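Long-range contacts in Mgp-operon protein 3 (Mycoplasma pneumoniae, PDB 6RJ1), which probably helps this bacterial pathogen adhere to host cells as a surface-exposed, membrane-anchored adhesin related to the P110 family: residues 832-843 against 909-919; 732-740 against 772-780. All coordinates share one frame; numbering follows the deposited sequence.

Interaction 1: 832-843 against 909-919; sequences ISFSYTPFGSAE and LSQAPAALAVQ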
ATOM      1  N   ILE A 832     -21.626   4.420   4.871  1.00 84.78           N
ATOM      2  CA  ILE A 832     -22.075   3.053   5.119  1.00 82.89           C
ATOM      3  C   ILE A 832     -21.323   2.037   4.211  1.00 82.14           C
ATOM      4  O   ILE A 832     -21.487   0.830   4.395  1.00 81.50           O
ATOM      5  CB  ILE A 832     -23.623   2.911   5.090  1.00 86.08           C
ATOM      6  CG1 ILE A 832     -24.252   3.421   3.769  1.00 86.57           C
ATOM      7  CG2 ILE A 832     -24.249   3.590   6.328  1.00 86.55           C
ATOM      8  CD1 ILE A 832     -25.760   3.011   3.551  1.00 93.67           C
ATOM      9  N   SER A 833     -20.450   2.538   3.290  1.00 75.00           N
ATOM     10  CA  SER A 833     -19.624   1.754   2.362  1.00 73.17           C
ATOM     11  C   SER A 833     -18.340   1.239   3.027  1.00 74.96           C
ATOM     12  O   SER A 833     -17.705   0.317   2.516  1.00 73.03           O
ATOM     13  CB  SER A 833     -19.265   2.591   1.136  1.00 75.15           C
ATOM     14  OG  SER A 833     -18.450   3.697   1.483  1.00 79.73           O
ATOM     15  N   PHE A 834     -17.944   1.863   4.147  1.00 71.44           N
ATOM     16  CA  PHE A 834     -16.744   1.497   4.899  1.00 70.34           C
ATOM     17  C   PHE A 834     -17.080   1.191   6.356  1.00 72.92           C
ATOM     18  O   PHE A 834     -17.848   1.923   6.986  1.00 72.28           O
ATOM     19  CB  PHE A 834     -15.703   2.627   4.823  1.00 71.36           C
ATOM     20  CG  PHE A 834     -14.403   2.376   5.550  1.00 71.81           C
ATOM     21  CD1 PHE A 834     -14.251   2.733   6.884  1.00 74.28           C
ATOM     22  CD2 PHE A 834     -13.314   1.821   4.890  1.00 72.57           C
ATOM     23  CE1 PHE A 834     -13.046   2.507   7.554  1.00 74.67           C
ATOM     24  CE2 PHE A 834     -12.105   1.619   5.556  1.00 74.75           C
ATOM     25  CZ  PHE A 834     -11.977   1.967   6.880  1.00 72.74           C
ATOM     26  N   SER A 835     -16.457   0.128   6.889  1.00 68.24           N
ATOM     27  CA  SER A 835     -16.586  -0.309   8.278  1.00 67.51           C
ATOM     28  C   SER A 835     -15.265  -0.919   8.767  1.00 70.66           C
ATOM     29  O   SER A 835     -14.659  -1.728   8.061  1.00 70.05           O
ATOM     30  CB  SER A 835     -17.728  -1.307   8.432  1.00 70.61           C
ATOM     31  OG  SER A 835     -17.334  -2.454   9.172  1.00 79.07           O
ATOM     32  N   TYR A 836     -14.830  -0.532   9.973  1.00 65.68           N
ATOM     33  CA  TYR A 836     -13.632  -1.070  10.606  1.00 64.17           C
ATOM     34  C   TYR A 836     -14.018  -1.586  11.989  1.00 71.66           C
ATOM     35  O   TYR A 836     -14.555  -0.830  12.805  1.00 73.06           O
ATOM     36  CB  TYR A 836     -12.499  -0.027  10.658  1.00 62.97           C
ATOM     37  CG  TYR A 836     -11.370  -0.391  11.600  1.00 61.45           C
ATOM     38  CD1 TYR A 836     -10.359  -1.265  11.205  1.00 62.93           C
ATOM     39  CD2 TYR A 836     -11.325   0.115  12.897  1.00 60.60           C
ATOM     40  CE1 TYR A 836      -9.326  -1.613  12.074  1.00 62.61           C
ATOM     41  CE2 TYR A 836     -10.311  -0.245  13.779  1.00 60.74           C
ATOM     42  CZ  TYR A 836      -9.306  -1.098  13.360  1.00 67.76           C
ATOM     43  OH  TYR A 836      -8.310  -1.444  14.238  1.00 69.36           O
ATOM     44  N   THR A 837     -13.790  -2.883  12.237  1.00 69.15           N
ATOM     45  CA  THR A 837     -14.086  -3.504  13.527  1.00 69.08           C
ATOM     46  C   THR A 837     -12.767  -4.003  14.118  1.00 73.88           C
ATOM     47  O   THR A 837     -12.105  -4.837  13.492  1.00 73.81           O
ATOM     48  CB  THR A 837     -15.138  -4.603  13.379  1.00 77.19           C
ATOM     49  OG1 THR A 837     -16.213  -4.112  12.580  1.00 83.74           O
ATOM     50  CG2 THR A 837     -15.665  -5.097  14.726  1.00 69.94           C
ATOM     51  N   PRO A 838     -12.340  -3.484  15.290  1.00 70.77           N
ATOM     52  CA  PRO A 838     -11.067  -3.939  15.870  1.00 70.85           C
ATOM     53  C   PRO A 838     -11.118  -5.392  16.314  1.00 76.16           C
ATOM     54  O   PRO A 838     -12.111  -5.811  16.911  1.00 76.16           O
ATOM     55  CB  PRO A 838     -10.866  -3.005  17.076  1.00 72.41           C
ATOM     56  CG  PRO A 838     -11.845  -1.897  16.904  1.00 76.27           C
ATOM     57  CD  PRO A 838     -12.991  -2.486  16.161  1.00 71.89           C
ATOM     58  N   PHE A 839     -10.066  -6.169  16.013  1.00 73.70           N
ATOM     59  CA  PHE A 839     -10.046  -7.561  16.451  1.00 73.65           C
ATOM     60  C   PHE A 839      -9.370  -7.706  17.837  1.00 79.89           C
ATOM     61  O   PHE A 839      -8.718  -6.775  18.314  1.00 80.23           O
ATOM     62  CB  PHE A 839      -9.480  -8.518  15.382  1.00 74.80           C
ATOM     63  CG  PHE A 839      -8.172  -8.233  14.680  1.00 75.83           C
ATOM     64  CD1 PHE A 839      -7.040  -7.859  15.397  1.00 78.21           C
ATOM     65  CD2 PHE A 839      -8.029  -8.487  13.314  1.00 77.51           C
ATOM     66  CE1 PHE A 839      -5.816  -7.646  14.743  1.00 78.97           C
ATOM     67  CE2 PHE A 839      -6.810  -8.267  12.661  1.00 79.48           C
ATOM     68  CZ  PHE A 839      -5.711  -7.856  13.380  1.00 77.38           C
ATOM     69  N   GLY A 840      -9.591  -8.845  18.486  1.00 77.70           N
ATOM     70  CA  GLY A 840      -9.064  -9.140  19.814  1.00 77.74           C
ATOM     71  C   GLY A 840      -7.567  -9.354  19.889  1.00 82.42           C
ATOM     72  O   GLY A 840      -6.869  -9.330  18.870  1.00 81.20           O
ATOM     73  N   SER A 841      -7.073  -9.578  21.116  1.00 80.91           N
ATOM     74  CA  SER A 841      -5.662  -9.812  21.427  1.00 81.75           C
ATOM     75  C   SER A 841      -5.108 -11.068  20.735  1.00 86.77           C
ATOM     76  O   SER A 841      -3.952 -11.065  20.305  1.00 87.10           O
ATOM     77  CB  SER A 841      -5.474  -9.918  22.936  1.00 85.91           C
ATOM     78  OG  SER A 841      -4.135  -9.632  23.303  1.00 97.14           O
ATOM     79  N   ALA A 842      -5.943 -12.121  20.617  1.00 82.70           N
ATOM     80  CA  ALA A 842      -5.595 -13.396  19.991  1.00 82.61           C
ATOM     81  C   ALA A 842      -5.275 -13.260  18.502  1.00 86.36           C
ATOM     82  O   ALA A 842      -4.406 -13.978  17.991  1.00 87.13           O
ATOM     83  CB  ALA A 842      -6.721 -14.397  20.194  1.00 83.40           C
ATOM     84  N   GLU A 843      -5.986 -12.353  17.811  1.00 80.73           N
ATOM     85  CA  GLU A 843      -5.810 -12.091  16.377  1.00 79.17           C
ATOM     86  C   GLU A 843      -4.775 -11.007  16.121  1.00 80.28           C
ATOM     87  O   GLU A 843      -4.238 -10.938  15.021  1.00 80.21           O
ATOM     88  CB  GLU A 843      -7.141 -11.808  15.649  1.00 80.48           C
ATOM     89  CG  GLU A 843      -8.296 -11.361  16.535  1.00 92.56           C
ATOM     90  CD  GLU A 843      -9.100 -12.405  17.289  1.00114.60           C
ATOM     91  OE1 GLU A 843      -9.876 -12.003  18.185  1.00113.38           O
ATOM     92  OE2 GLU A 843      -8.962 -13.614  16.992  1.00105.81           O
ATOM     93  N   LEU A 909     -29.947   2.772   5.112  1.00117.75           N
ATOM     94  CA  LEU A 909     -29.290   2.189   6.273  1.00115.87           C
ATOM     95  C   LEU A 909     -28.553   3.277   7.038  1.00116.26           C
ATOM     96  O   LEU A 909     -27.819   4.060   6.435  1.00115.79           O
ATOM     97  CB  LEU A 909     -28.353   1.042   5.858  1.00115.84           C
ATOM     98  CG  LEU A 909     -28.352  -0.204   6.751  1.00120.42           C
ATOM     99  CD1 LEU A 909     -29.691  -0.943   6.702  1.00120.24           C
ATOM    100  CD2 LEU A 909     -27.262  -1.152   6.333  1.00122.69           C
ATOM    101  N   SER A 910     -28.794   3.358   8.358  1.00110.89           N
ATOM    102  CA  SER A 910     -28.188   4.358   9.246  1.00109.89           C
ATOM    103  C   SER A 910     -26.776   3.969   9.666  1.00111.10           C
ATOM    104  O   SER A 910     -25.902   4.834   9.737  1.00111.20           O
ATOM    105  CB  SER A 910     -29.065   4.599  10.472  1.00114.17           C
ATOM    106  OG  SER A 910     -29.333   3.396  11.174  1.00125.21           O
ATOM    107  N   GLN A 911     -26.556   2.670   9.937  1.00104.84           N
ATOM    108  CA  GLN A 911     -25.263   2.112  10.341  1.00103.16           C
ATOM    109  C   GLN A 911     -24.624   1.322   9.198  1.00101.91           C
ATOM    110  O   GLN A 911     -25.334   0.696   8.410  1.00101.41           O
ATOM    111  CB  GLN A 911     -25.441   1.208  11.575  1.00104.75           C
ATOM    112  CG  GLN A 911     -24.787   1.755  12.837  1.00126.10           C
ATOM    113  CD  GLN A 911     -23.379   1.238  13.006  1.00152.13           C
ATOM    114  OE1 GLN A 911     -23.142   0.226  13.678  1.00147.82           O
ATOM    115  NE2 GLN A 911     -22.412   1.920  12.399  1.00146.56           N
ATOM    116  N   ALA A 912     -23.286   1.344   9.118  1.00 95.00           N
ATOM    117  CA  ALA A 912     -22.530   0.615   8.099  1.00 93.48           C
ATOM    118  C   ALA A 912     -22.490  -0.874   8.445  1.00 94.61           C
ATOM    119  O   ALA A 912     -22.083  -1.187   9.569  1.00 95.11           O
ATOM    120  CB  ALA A 912     -21.110   1.154   8.018  1.00 94.09           C
ATOM    121  N   PRO A 913     -22.893  -1.809   7.535  1.00 87.68           N
ATOM    122  CA  PRO A 913     -22.795  -3.246   7.870  1.00 86.10           C
ATOM    123  C   PRO A 913     -21.331  -3.618   8.109  1.00 86.73           C
ATOM    124  O   PRO A 913     -20.458  -3.263   7.311  1.00 84.69           O
ATOM    125  CB  PRO A 913     -23.381  -3.955   6.641  1.00 87.89           C
ATOM    126  CG  PRO A 913     -24.081  -2.907   5.871  1.00 92.78           C
ATOM    127  CD  PRO A 913     -23.394  -1.617   6.160  1.00 88.68           C
ATOM    128  N   ALA A 914     -21.062  -4.240   9.263  1.00 82.06           N
ATOM    129  CA  ALA A 914     -19.710  -4.578   9.695  1.00 80.93           C
ATOM    130  C   ALA A 914     -19.328  -6.053   9.546  1.00 83.04           C
ATOM    131  O   ALA A 914     -20.160  -6.893   9.203  1.00 82.65           O
ATOM    132  CB  ALA A 914     -19.503  -4.117  11.132  1.00 81.54           C
ATOM    133  N   ALA A 915     -18.045  -6.342   9.785  1.00 78.36           N
ATOM    134  CA  ALA A 915     -17.447  -7.669   9.745  1.00 77.35           C
ATOM    135  C   ALA A 915     -16.888  -8.021  11.130  1.00 80.72           C
ATOM    136  O   ALA A 915     -16.745  -7.146  11.981  1.00 80.49           O
ATOM    137  CB  ALA A 915     -16.341  -7.707   8.704  1.00 77.91           C
ATOM    138  N   LEU A 916     -16.593  -9.304  11.359  1.00 77.22           N
ATOM    139  CA  LEU A 916     -16.058  -9.791  12.625  1.00 76.72           C
ATOM    140  C   LEU A 916     -14.974 -10.815  12.342  1.00 79.16           C
ATOM    141  O   LEU A 916     -15.251 -11.829  11.709  1.00 78.79           O
ATOM    142  CB  LEU A 916     -17.194 -10.396  13.475  1.00 76.93           C
ATOM    143  CG  LEU A 916     -16.892 -10.642  14.950  1.00 81.92           C
ATOM    144  CD1 LEU A 916     -17.041  -9.370  15.771  1.00 82.58           C
ATOM    145  CD2 LEU A 916     -17.794 -11.703  15.502  1.00 83.75           C
ATOM    146  N   ALA A 917     -13.736 -10.523  12.770  1.00 75.72           N
ATOM    147  CA  ALA A 917     -12.577 -11.394  12.571  1.00 75.74           C
ATOM    148  C   ALA A 917     -12.196 -12.095  13.857  1.00 80.99           C
ATOM    149  O   ALA A 917     -12.035 -11.436  14.890  1.00 82.94           O
ATOM    150  CB  ALA A 917     -11.400 -10.594  12.053  1.00 76.39           C
ATOM    151  N   VAL A 918     -12.061 -13.428  13.802  1.00 76.00           N
ATOM    152  CA  VAL A 918     -11.704 -14.261  14.955  1.00 75.85           C
ATOM    153  C   VAL A 918     -10.801 -15.431  14.569  1.00 81.38           C
ATOM    154  O   VAL A 918     -10.987 -16.031  13.511  1.00 80.35           O
ATOM    155  CB  VAL A 918     -12.935 -14.774  15.772  1.00 79.05           C
ATOM    156  CG1 VAL A 918     -13.464 -13.724  16.733  1.00 78.35           C
ATOM    157  CG2 VAL A 918     -14.047 -15.313  14.874  1.00 78.99           C
ATOM    158  N   GLN A 919      -9.853 -15.777  15.462  1.00 79.08           N
ATOM    159  CA  GLN A 919      -8.973 -16.940  15.339  1.00 78.48           C
ATOM    160  C   GLN A 919      -9.924 -18.118  15.580  1.00 82.70           C
ATOM    161  O   GLN A 919     -10.497 -18.239  16.664  1.00 82.02           O
ATOM    162  CB  GLN A 919      -7.866 -16.875  16.399  1.00 79.32           C
ATOM    163  CG  GLN A 919      -6.510 -16.546  15.816  1.00 92.81           C
ATOM    164  CD  GLN A 919      -5.497 -17.641  16.066  1.00116.80           C
ATOM    165  OE1 GLN A 919      -4.434 -17.396  16.655  1.00113.14           O
ATOM    166  NE2 GLN A 919      -5.793 -18.873  15.617  1.00108.12           N
TER

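Interaction 2: 732-740 against 772-780; sequences YLPVPYYYS and ANSLLNFGT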
ATOM      1  N   TYR A 732      -9.783   7.472   6.255  1.00 55.57           N
ATOM      2  CA  TYR A 732      -8.706   7.574   7.220  1.00 55.50           C
ATOM      3  C   TYR A 732      -8.746   6.334   8.103  1.00 60.91           C
ATOM      4  O   TYR A 732      -9.753   6.056   8.765  1.00 60.68           O
ATOM      5  CB  TYR A 732      -8.849   8.880   8.016  1.00 55.66           C
ATOM      6  CG  TYR A 732      -7.920   9.042   9.196  1.00 55.74           C
ATOM      7  CD1 TYR A 732      -6.536   9.050   9.027  1.00 57.95           C
ATOM      8  CD2 TYR A 732      -8.422   9.280  10.472  1.00 55.09           C
ATOM      9  CE1 TYR A 732      -5.677   9.246  10.112  1.00 58.56           C
ATOM     10  CE2 TYR A 732      -7.577   9.486  11.555  1.00 55.30           C
ATOM     11  CZ  TYR A 732      -6.209   9.475  11.372  1.00 63.38           C
ATOM     12  OH  TYR A 732      -5.409   9.697  12.460  1.00 66.47           O
ATOM     13  N   LEU A 733      -7.666   5.559   8.049  1.00 57.33           N
ATOM     14  CA  LEU A 733      -7.542   4.310   8.784  1.00 56.70           C
ATOM     15  C   LEU A 733      -6.178   4.250   9.507  1.00 57.78           C
ATOM     16  O   LEU A 733      -5.228   3.666   8.988  1.00 55.64           O
ATOM     17  CB  LEU A 733      -7.744   3.140   7.792  1.00 56.74           C
ATOM     18  CG  LEU A 733      -7.961   1.746   8.344  1.00 61.33           C
ATOM     19  CD1 LEU A 733      -9.134   1.699   9.300  1.00 61.27           C
ATOM     20  CD2 LEU A 733      -8.181   0.766   7.210  1.00 65.13           C
ATOM     21  N   PRO A 734      -6.066   4.887  10.694  1.00 53.74           N
ATOM     22  CA  PRO A 734      -4.783   4.879  11.411  1.00 54.22           C
ATOM     23  C   PRO A 734      -4.486   3.559  12.112  1.00 62.58           C
ATOM     24  O   PRO A 734      -5.404   2.767  12.290  1.00 63.18           O
ATOM     25  CB  PRO A 734      -4.968   6.007  12.431  1.00 55.10           C
ATOM     26  CG  PRO A 734      -6.412   6.004  12.717  1.00 58.65           C
ATOM     27  CD  PRO A 734      -7.089   5.657  11.434  1.00 54.46           C
ATOM     28  N   VAL A 735      -3.224   3.335  12.552  1.00 62.58           N
ATOM     29  CA  VAL A 735      -2.872   2.141  13.341  1.00 64.32           C
ATOM     30  C   VAL A 735      -3.495   2.269  14.738  1.00 71.62           C
ATOM     31  O   VAL A 735      -3.636   3.399  15.226  1.00 72.13           O
ATOM     32  CB  VAL A 735      -1.352   1.863  13.488  1.00 68.72           C
ATOM     33  CG1 VAL A 735      -0.816   1.075  12.314  1.00 68.97           C
ATOM     34  CG2 VAL A 735      -0.538   3.124  13.748  1.00 68.57           C
ATOM     35  N   PRO A 736      -3.830   1.161  15.435  1.00 68.66           N
ATOM     36  CA  PRO A 736      -4.341   1.303  16.800  1.00 68.52           C
ATOM     37  C   PRO A 736      -3.282   1.969  17.676  1.00 73.50           C
ATOM     38  O   PRO A 736      -2.113   1.589  17.625  1.00 72.97           O
ATOM     39  CB  PRO A 736      -4.590  -0.144  17.233  1.00 69.87           C
ATOM     40  CG  PRO A 736      -4.685  -0.906  15.990  1.00 73.75           C
ATOM     41  CD  PRO A 736      -3.724  -0.262  15.062  1.00 69.73           C
ATOM     42  N   TYR A 737      -3.679   3.003  18.422  1.00 70.84           N
ATOM     43  CA  TYR A 737      -2.783   3.720  19.331  1.00 70.80           C
ATOM     44  C   TYR A 737      -2.274   2.782  20.415  1.00 73.06           C
ATOM     45  O   TYR A 737      -1.145   2.932  20.873  1.00 72.54           O
ATOM     46  CB  TYR A 737      -3.486   4.937  19.961  1.00 72.34           C
ATOM     47  CG  TYR A 737      -4.812   4.623  20.620  1.00 75.66           C
ATOM     48  CD1 TYR A 737      -4.875   4.223  21.957  1.00 77.75           C
ATOM     49  CD2 TYR A 737      -6.008   4.735  19.916  1.00 77.08           C
ATOM     50  CE1 TYR A 737      -6.088   3.908  22.562  1.00 77.92           C
ATOM     51  CE2 TYR A 737      -7.230   4.433  20.517  1.00 78.53           C
ATOM     52  CZ  TYR A 737      -7.265   4.022  21.841  1.00 87.11           C
ATOM     53  OH  TYR A 737      -8.464   3.722  22.440  1.00 91.04           O
ATOM     54  N   TYR A 738      -3.106   1.790  20.791  1.00 68.74           N
ATOM     55  CA  TYR A 738      -2.810   0.805  21.832  1.00 68.06           C
ATOM     56  C   TYR A 738      -1.780  -0.248  21.378  1.00 72.16           C
ATOM     57  O   TYR A 738      -1.418  -1.120  22.167  1.00 71.84           O
ATOM     58  CB  TYR A 738      -4.098   0.169  22.405  1.00 68.17           C
ATOM     59  CG  TYR A 738      -5.027  -0.447  21.379  1.00 69.21           C
ATOM     60  CD1 TYR A 738      -4.836  -1.751  20.929  1.00 70.29           C
ATOM     61  CD2 TYR A 738      -6.131   0.253  20.901  1.00 70.38           C
ATOM     62  CE1 TYR A 738      -5.698  -2.330  20.002  1.00 69.89           C
ATOM     63  CE2 TYR A 738      -7.004  -0.320  19.975  1.00 71.30           C
ATOM     64  CZ  TYR A 738      -6.791  -1.617  19.541  1.00 78.28           C
ATOM     65  OH  TYR A 738      -7.630  -2.181  18.609  1.00 82.02           O
ATOM     66  N   TYR A 739      -1.274  -0.131  20.135  1.00 68.73           N
ATOM     67  CA  TYR A 739      -0.211  -0.982  19.604  1.00 69.08           C
ATOM     68  C   TYR A 739       1.126  -0.409  20.067  1.00 74.49           C
ATOM     69  O   TYR A 739       2.166  -1.052  19.930  1.00 74.15           O
ATOM     70  CB  TYR A 739      -0.282  -1.053  18.063  1.00 70.57           C
ATOM     71  CG  TYR A 739      -1.087  -2.217  17.528  1.00 72.15           C
ATOM     72  CD1 TYR A 739      -2.095  -2.803  18.289  1.00 73.88           C
ATOM     73  CD2 TYR A 739      -0.853  -2.723  16.256  1.00 73.08           C
ATOM     74  CE1 TYR A 739      -2.836  -3.875  17.805  1.00 73.73           C
ATOM     75  CE2 TYR A 739      -1.589  -3.801  15.761  1.00 74.25           C
ATOM     76  CZ  TYR A 739      -2.582  -4.372  16.541  1.00 79.38           C
ATOM     77  OH  TYR A 739      -3.313  -5.434  16.080  1.00 79.27           O
ATOM     78  N   SER A 740       1.081   0.816  20.617  1.00 72.68           N
ATOM     79  CA  SER A 740       2.216   1.545  21.169  1.00 73.03           C
ATOM     80  C   SER A 740       2.123   1.520  22.686  1.00 80.62           C
ATOM     81  O   SER A 740       1.046   1.749  23.248  1.00 80.19           O
ATOM     82  CB  SER A 740       2.230   2.986  20.669  1.00 74.16           C
ATOM     83  OG  SER A 740       2.561   3.051  19.294  1.00 78.46           O
ATOM     84  N   ALA A 772       8.016  -4.479  13.672  1.00 67.08           N
ATOM     85  CA  ALA A 772       8.803  -3.863  14.745  1.00 66.41           C
ATOM     86  C   ALA A 772       8.318  -2.435  15.024  1.00 70.92           C
ATOM     87  O   ALA A 772       8.586  -1.903  16.103  1.00 71.29           O
ATOM     88  CB  ALA A 772      10.277  -3.856  14.385  1.00 67.00           C
ATOM     89  N   ASN A 773       7.611  -1.819  14.051  1.00 66.58           N
ATOM     90  CA  ASN A 773       7.043  -0.478  14.175  1.00 65.76           C
ATOM     91  C   ASN A 773       5.569  -0.554  14.600  1.00 69.42           C
ATOM     92  O   ASN A 773       4.904  -1.557  14.337  1.00 68.73           O
ATOM     93  CB  ASN A 773       7.196   0.304  12.859  1.00 63.45           C
ATOM     94  CG  ASN A 773       6.070   0.093  11.875  1.00 74.41           C
ATOM     95  OD1 ASN A 773       5.069   0.813  11.883  1.00 62.84           O
ATOM     96  ND2 ASN A 773       6.199  -0.904  11.015  1.00 64.15           N
ATOM     97  N   SER A 774       5.061   0.528  15.221  1.00 66.02           N
ATOM     98  CA  SER A 774       3.664   0.678  15.660  1.00 65.38           C
ATOM     99  C   SER A 774       3.128   2.001  15.108  1.00 68.33           C
ATOM    100  O   SER A 774       2.261   2.634  15.718  1.00 68.39           O
ATOM    101  CB  SER A 774       3.590   0.675  17.187  1.00 67.93           C
ATOM    102  OG  SER A 774       4.338   1.757  17.715  1.00 72.12           O
ATOM    103  N   LEU A 775       3.663   2.406  13.944  1.00 63.59           N
ATOM    104  CA  LEU A 775       3.418   3.683  13.300  1.00 62.53           C
ATOM    105  C   LEU A 775       2.689   3.572  11.971  1.00 64.57           C
ATOM    106  O   LEU A 775       1.845   4.420  11.669  1.00 64.60           O
ATOM    107  CB  LEU A 775       4.800   4.334  13.065  1.00 62.54           C
ATOM    108  CG  LEU A 775       5.044   5.848  13.241  1.00 66.98           C
ATOM    109  CD1 LEU A 775       5.638   6.441  11.993  1.00 66.72           C
ATOM    110  CD2 LEU A 775       3.829   6.615  13.704  1.00 69.28           C
ATOM    111  N   LEU A 776       3.057   2.573  11.153  1.00 58.50           N
ATOM    112  CA  LEU A 776       2.531   2.422   9.801  1.00 57.33           C
ATOM    113  C   LEU A 776       1.466   1.373   9.683  1.00 62.77           C
ATOM    114  O   LEU A 776       1.637   0.256  10.180  1.00 62.87           O
ATOM    115  CB  LEU A 776       3.668   2.142   8.796  1.00 56.51           C
ATOM    116  CG  LEU A 776       4.944   2.966   8.947  1.00 60.59           C
ATOM    117  CD1 LEU A 776       6.069   2.366   8.162  1.00 60.59           C
ATOM    118  CD2 LEU A 776       4.725   4.427   8.577  1.00 62.93           C
ATOM    119  N   ASN A 777       0.364   1.726   9.011  1.00 59.19           N
ATOM    120  CA  ASN A 777      -0.718   0.786   8.780  1.00 58.50           C
ATOM    121  C   ASN A 777      -0.427  -0.079   7.557  1.00 61.99           C
ATOM    122  O   ASN A 777       0.348   0.306   6.686  1.00 61.41           O
ATOM    123  CB  ASN A 777      -2.080   1.470   8.707  1.00 55.32           C
ATOM    124  CG  ASN A 777      -3.207   0.586   9.192  1.00 67.42           C
ATOM    125  OD1 ASN A 777      -3.055  -0.614   9.421  1.00 54.41           O
ATOM    126  ND2 ASN A 777      -4.375   1.156   9.360  1.00 63.36           N
ATOM    127  N   PHE A 778      -1.011  -1.270   7.529  1.00 58.77           N
ATOM    128  CA  PHE A 778      -0.814  -2.241   6.463  1.00 58.71           C
ATOM    129  C   PHE A 778      -2.141  -2.941   6.195  1.00 61.23           C
ATOM    130  O   PHE A 778      -2.889  -3.206   7.122  1.00 60.82           O
ATOM    131  CB  PHE A 778       0.294  -3.221   6.896  1.00 60.67           C
ATOM    132  CG  PHE A 778       0.391  -4.533   6.163  1.00 62.13           C
ATOM    133  CD1 PHE A 778       1.105  -4.634   4.977  1.00 63.44           C
ATOM    134  CD2 PHE A 778      -0.167  -5.685   6.694  1.00 65.41           C
ATOM    135  CE1 PHE A 778       1.226  -5.855   4.318  1.00 65.42           C
ATOM    136  CE2 PHE A 778      -0.044  -6.905   6.030  1.00 66.27           C
ATOM    137  CZ  PHE A 778       0.652  -6.980   4.846  1.00 63.75           C
ATOM    138  N   GLY A 779      -2.420  -3.208   4.931  1.00 57.74           N
ATOM    139  CA  GLY A 779      -3.646  -3.864   4.501  1.00 57.61           C
ATOM    140  C   GLY A 779      -3.361  -5.030   3.589  1.00 60.93           C
ATOM    141  O   GLY A 779      -2.540  -4.915   2.682  1.00 60.66           O
ATOM    142  N   THR A 780      -4.035  -6.160   3.826  1.00 58.16           N
ATOM    143  CA  THR A 780      -3.829  -7.396   3.076  1.00 58.10           C
ATOM    144  C   THR A 780      -5.108  -8.234   2.956  1.00 62.88           C
ATOM    145  O   THR A 780      -6.021  -8.109   3.775  1.00 62.57           O
ATOM    146  CB  THR A 780      -2.664  -8.207   3.732  1.00 61.44           C
ATOM    147  OG1 THR A 780      -2.273  -9.293   2.892  1.00 57.31           O
ATOM    148  CG2 THR A 780      -3.011  -8.736   5.125  1.00 61.36           C
TER
HETATM  149  O   HOH W   1       0.445   2.425  17.730  1.00 63.19           O

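Interaction 1: 832-843 against 909-919
Ile-832 lies against the bend of Leu-909 to Ala-912 and gives the contact its largest apolar patch. Its CG1 sits between the backbone N and the carbonyl carbon (chi1 56°), which lets both branches face the same bend: CD1 comes within 4.0 Å of Leu-909 CB, while CG2 rests on the backbone, 3.6 Å from Leu-909 O. The methyl of Ala-912 closes over the start of this side chain, with Ala-912 CB 3.6 Å from Ile-832 CA.

Further on, small side chains take over. Ser-835 fits its CB against Pro-913 O and its OG beside Ala-914. Two residues later Thr-837 OG1 donates to Ala-915 O across 3.1 Å, from a position 15° off the carbonyl plane. Past Phe-839, whose CD2 edge meets the methyl of Ala-917, the chain turns and Glu-843 reaches back. A bend at chi2 brings its carboxylate to the 914-919 strand, where Gln-919 N donates to the syn side of Glu-843 OE2 over 2.8 Å, lying 33° out of the carboxylate plane. The other oxygen, OE1, accepts a weak bond from Gly-840 N, tying the turn to the same carboxylate.

Strands 834-838 and 914-919 run roughly parallel but share no backbone hydrogen bonds. Each pairs within its own antiparallel sheet, with 808-815 and 888-896 respectively, consistent with adjoining blades of a beta-propeller. Asn-813 ND2 adds a bridge by bonding both Ile-832 O and Pro-913 O. The lack of main-chain bonds between them probably lets the two strands splay, held by loop packing at one end and spaced side-chain bonds further on.

Interaction 2: 732-740 against 772-780
Val-735 spreads its two methyls over the backbone of Ser-774 to Asn-777. With CG2 between the backbone N and the carbonyl carbon (chi1 -85°), the methyls straddle successive carbonyls: Val-735 CG2 lies by Ser-774 O and 3.4 Å from Leu-775 O, and Val-735 CG1 lies 3.4 Å from Leu-776 O and reaches on to Asn-777 CB.

Beside it, Asn-777 ND2 donates to Leu-733 O at 2.7 Å. The bond is fairly straight, 160° at the hydrogen, and the acceptor lies in the amide plane, although the donor stands well above the carbonyl plane of Leu-733. Asn-777 OD1 in turn accepts from Phe-778 N and from Arg-806 N, so both ends of this buried amide are engaged and its rotation is fixed.

At the other end Ser-774 OG donates to Ser-740 OG over 2.7 Å. Ser-740 OG donates to a water, which donates to Pro-736 O and Ser-774 O and so stitches the two loops together.

Asn-773 OD1 holds the bend 773-776 by accepting from both Leu-775 N and Leu-776 N, an Asx turn extended to an Asx motif. The contact packs this bend against the loop after strand 723-732, with its short 3-10 turn 737-739, just before strand 779-786.

How the interactions relate
The two contacts follow one another along the chain and meet at strand 834-838. Its Phe-834 and Tyr-836 rings pack on Leu-733 CD1, and Phe-839, just past its end, touches Tyr-739, so the strand serves interaction 1 on one side and receives the loop of interaction 2 on the other. Interaction 2 is wholly buried and nearer the centre of the chain; interaction 1 lies farther out and is partly open to solvent. Chemistry follows place: loop against loop combines the packing of Val-735 with buried amide, hydroxyl and water bonds, whereas sheet against sheet relies on methyl packing with two widely spaced hydrogen bonds. Strand 779-786, entered from interaction 2, belongs to the same sheet as 834-838.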